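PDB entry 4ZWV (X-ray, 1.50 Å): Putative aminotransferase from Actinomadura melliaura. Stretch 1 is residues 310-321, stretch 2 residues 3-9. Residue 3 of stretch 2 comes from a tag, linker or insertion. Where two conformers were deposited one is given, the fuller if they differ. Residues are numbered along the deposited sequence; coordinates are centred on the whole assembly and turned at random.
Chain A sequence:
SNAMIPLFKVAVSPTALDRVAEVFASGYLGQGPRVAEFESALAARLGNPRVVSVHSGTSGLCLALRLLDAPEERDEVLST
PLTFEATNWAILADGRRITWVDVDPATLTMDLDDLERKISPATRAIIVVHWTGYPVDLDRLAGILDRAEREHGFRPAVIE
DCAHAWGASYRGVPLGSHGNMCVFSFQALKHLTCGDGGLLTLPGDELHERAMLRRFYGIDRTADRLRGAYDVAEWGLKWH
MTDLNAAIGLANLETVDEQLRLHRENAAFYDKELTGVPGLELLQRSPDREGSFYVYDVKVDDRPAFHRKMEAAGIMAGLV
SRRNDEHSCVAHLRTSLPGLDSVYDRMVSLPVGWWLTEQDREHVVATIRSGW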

# COMPACT_ATOMS: atom_id res chain seq x y z
N MSE A 310 36.96 -2.16 1.28
CA MSE A 310 35.87 -3.00 1.77
C MSE A 310 35.46 -4.02 0.73
O MSE A 310 35.33 -5.21 1.03
CB MSE A 310 34.66 -2.15 2.18
CG MSE A 310 34.89 -1.18 3.33
SE MSE A 310 35.55 -2.03 4.97
CE MSE A 310 37.39 -1.43 4.87
N GLU A 311 35.25 -3.56 -0.50
CA GLU A 311 34.85 -4.44 -1.61
C GLU A 311 35.84 -5.59 -1.79
O GLU A 311 35.42 -6.74 -1.94
CB GLU A 311 34.73 -3.63 -2.91
CG GLU A 311 33.56 -2.66 -2.91
CD GLU A 311 33.64 -1.60 -4.00
OE1 GLU A 311 34.64 -1.61 -4.76
OE2 GLU A 311 32.72 -0.77 -4.09
N ALA A 312 37.13 -5.28 -1.78
CA ALA A 312 38.17 -6.30 -1.97
C ALA A 312 38.20 -7.31 -0.83
O ALA A 312 38.63 -8.45 -1.00
CB ALA A 312 39.53 -5.64 -2.12
N ALA A 313 37.73 -6.88 0.34
CA ALA A 313 37.69 -7.74 1.52
C ALA A 313 36.34 -8.44 1.68
O ALA A 313 36.10 -9.12 2.68
CB ALA A 313 38.01 -6.93 2.77
N GLY A 314 35.45 -8.27 0.71
CA GLY A 314 34.15 -8.91 0.77
C GLY A 314 33.29 -8.35 1.90
O GLY A 314 32.57 -9.10 2.56
N ILE A 315 33.37 -7.05 2.12
CA ILE A 315 32.54 -6.38 3.12
C ILE A 315 31.64 -5.37 2.42
O ILE A 315 32.13 -4.49 1.72
CB ILE A 315 33.40 -5.66 4.19
CG1 ILE A 315 34.30 -6.65 4.92
CG2 ILE A 315 32.49 -4.90 5.16
CD1 ILE A 315 35.49 -6.00 5.63
N MSE A 316 30.33 -5.51 2.58
CA MSE A 316 29.40 -4.58 1.96
C MSE A 316 29.29 -3.33 2.83
O MSE A 316 28.90 -3.42 3.98
CB MSE A 316 28.03 -5.21 1.77
CG MSE A 316 27.04 -4.29 1.09
SE MSE A 316 25.32 -5.16 0.85
CE MSE A 316 25.88 -6.61 -0.32
N ALA A 317 29.63 -2.18 2.25
CA ALA A 317 29.66 -0.93 3.00
C ALA A 317 29.26 0.23 2.10
O ALA A 317 29.70 0.30 0.95
CB ALA A 317 31.05 -0.71 3.60
N GLY A 318 28.42 1.12 2.60
CA GLY A 318 28.04 2.27 1.81
C GLY A 318 26.88 3.04 2.39
O GLY A 318 26.75 3.16 3.61
N LEU A 319 26.04 3.57 1.51
CA LEU A 319 24.90 4.37 1.90
C LEU A 319 23.63 3.54 1.98
O LEU A 319 23.44 2.61 1.19
CB LEU A 319 24.69 5.52 0.91
CG LEU A 319 25.82 6.53 0.75
CD1 LEU A 319 25.55 7.41 -0.47
CD2 LEU A 319 25.91 7.38 2.01
N VAL A 320 22.76 3.88 2.92
CA VAL A 320 21.43 3.31 2.97
C VAL A 320 20.59 3.89 1.82
O VAL A 320 19.83 3.18 1.17
CB VAL A 320 20.76 3.59 4.34
CG1 VAL A 320 19.32 3.11 4.36
CG2 VAL A 320 21.57 2.94 5.46
N SER A 321 20.73 5.20 1.60
CA SER A 321 20.06 5.90 0.52
C SER A 321 20.90 7.09 0.05
O SER A 321 21.79 7.54 0.76
CB SER A 321 18.68 6.41 0.95
OG SER A 321 17.74 5.36 1.02
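Stretch 2 3-9: AMIPLFK

Stretch 2 has no regular secondary structure; it is extended from Met 4 to Pro 6, while Leu 7 (-78/-30) departs from that conformation, and it lies beside the chain that leaves the helix of stretch 1. The two run in the same direction: by nearest CA atoms, Gly 314 pairs with Met 4 (CA to CA 4.4 Å), Ile 315 with Ile 5 (5.0 Å) and Met 316 with Pro 6 (5.2 Å). Both hydrogen bonds across the pair belong to Ile 5, whose N donates to Gly 314 O at 2.9 Å (164° at the hydrogen) and whose O accepts from Met 316 N at 3.0 Å (161°). They flank Ile 315 and make a single parallel bridge.

The turn before it presents that first acceptor. Gly 314 has phi/psi of 67/38, and its N bonds to Glu 311 O (3.1 Å) while Ile 315 N bonds to Met 310 O (2.9 Å), a Schellman motif; positive phi by itself favours glycine.

The side chains fill the contact on this frame. Met 316, a selenomethionine, points its CB toward stretch 2; chi1 and chi2, both t, carry SE out to Leu 7, and chi3 (m) turns CE toward Met 4. Its SE lies 3.9 Å from Leu 7 CB, and its CE 4.0 Å from the SE of Met 4. Met 4, also selenomethionine, starts sideways, yet chi1 and chi2 near t bring its end closer: its CE reaches 4.1 Å from Glu 311 CA and 3.6 Å from Ile 315 O, with chi3 between wells at -138°. Ile 315 points away and Ile 5 sideways, both m, t, and their side chains come no closer than CG1 of Ile 315 to CD1 of Ile 5, 4.4 Å. Leu 7 (t, p) points toward stretch 1, its CD2 4.3 Å from Gly 318 N. At Phe 8, chi1 of -42° and chi2 of -83° place the ring edge at Val 320, CZ to CG2 4.2 Å.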

# COMPACT_ATOMS: atom_id res chain seq x y z
N ALA A 3 32.32 -15.54 0.63
CA ALA A 3 31.07 -14.83 0.40
C ALA A 3 31.06 -13.48 1.12
O ALA A 3 31.72 -13.31 2.15
CB ALA A 3 29.88 -15.68 0.83
N MSE A 4 30.31 -12.53 0.59
CA MSE A 4 30.34 -11.18 1.12
C MSE A 4 29.53 -11.05 2.40
O MSE A 4 28.47 -11.65 2.55
CB MSE A 4 29.82 -10.18 0.07
CG MSE A 4 30.23 -8.74 0.34
SE MSE A 4 29.74 -7.54 -1.11
CE MSE A 4 31.37 -6.47 -1.18
N ILE A 5 30.07 -10.28 3.34
CA ILE A 5 29.34 -9.90 4.54
C ILE A 5 28.35 -8.80 4.18
O ILE A 5 28.77 -7.70 3.81
CB ILE A 5 30.29 -9.41 5.63
CG1 ILE A 5 31.25 -10.53 6.04
CG2 ILE A 5 29.51 -8.91 6.82
CD1 ILE A 5 32.41 -10.07 6.92
N PRO A 6 27.03 -9.08 4.25
CA PRO A 6 26.04 -8.10 3.80
C PRO A 6 25.74 -7.01 4.83
O PRO A 6 25.91 -7.22 6.04
CB PRO A 6 24.80 -8.95 3.54
CG PRO A 6 24.92 -10.07 4.53
CD PRO A 6 26.40 -10.34 4.69
N LEU A 7 25.30 -5.86 4.35
CA LEU A 7 24.96 -4.72 5.19
C LEU A 7 23.58 -4.93 5.82
O LEU A 7 23.32 -4.45 6.92
CB LEU A 7 25.00 -3.44 4.35
CG LEU A 7 24.78 -2.10 5.03
CD1 LEU A 7 25.76 -1.92 6.18
CD2 LEU A 7 24.95 -0.98 4.00
N PHE A 8 22.72 -5.66 5.11
CA PHE A 8 21.36 -5.97 5.53
C PHE A 8 21.09 -7.45 5.29
O PHE A 8 21.68 -8.05 4.39
CB PHE A 8 20.31 -5.15 4.75
CG PHE A 8 20.68 -3.71 4.52
CD1 PHE A 8 20.45 -2.75 5.49
CD2 PHE A 8 21.21 -3.30 3.30
CE1 PHE A 8 20.77 -1.42 5.27
CE2 PHE A 8 21.54 -1.98 3.07
CZ PHE A 8 21.31 -1.04 4.06
N LYS A 9 20.19 -8.04 6.07
CA LYS A 9 19.84 -9.44 5.85
C LYS A 9 18.46 -9.72 6.43
O LYS A 9 18.08 -9.15 7.46
CB LYS A 9 20.89 -10.37 6.49
CG LYS A 9 20.72 -11.84 6.13
CD LYS A 9 21.93 -12.64 6.61
CE LYS A 9 21.74 -14.13 6.41
NZ LYS A 9 21.69 -14.48 4.97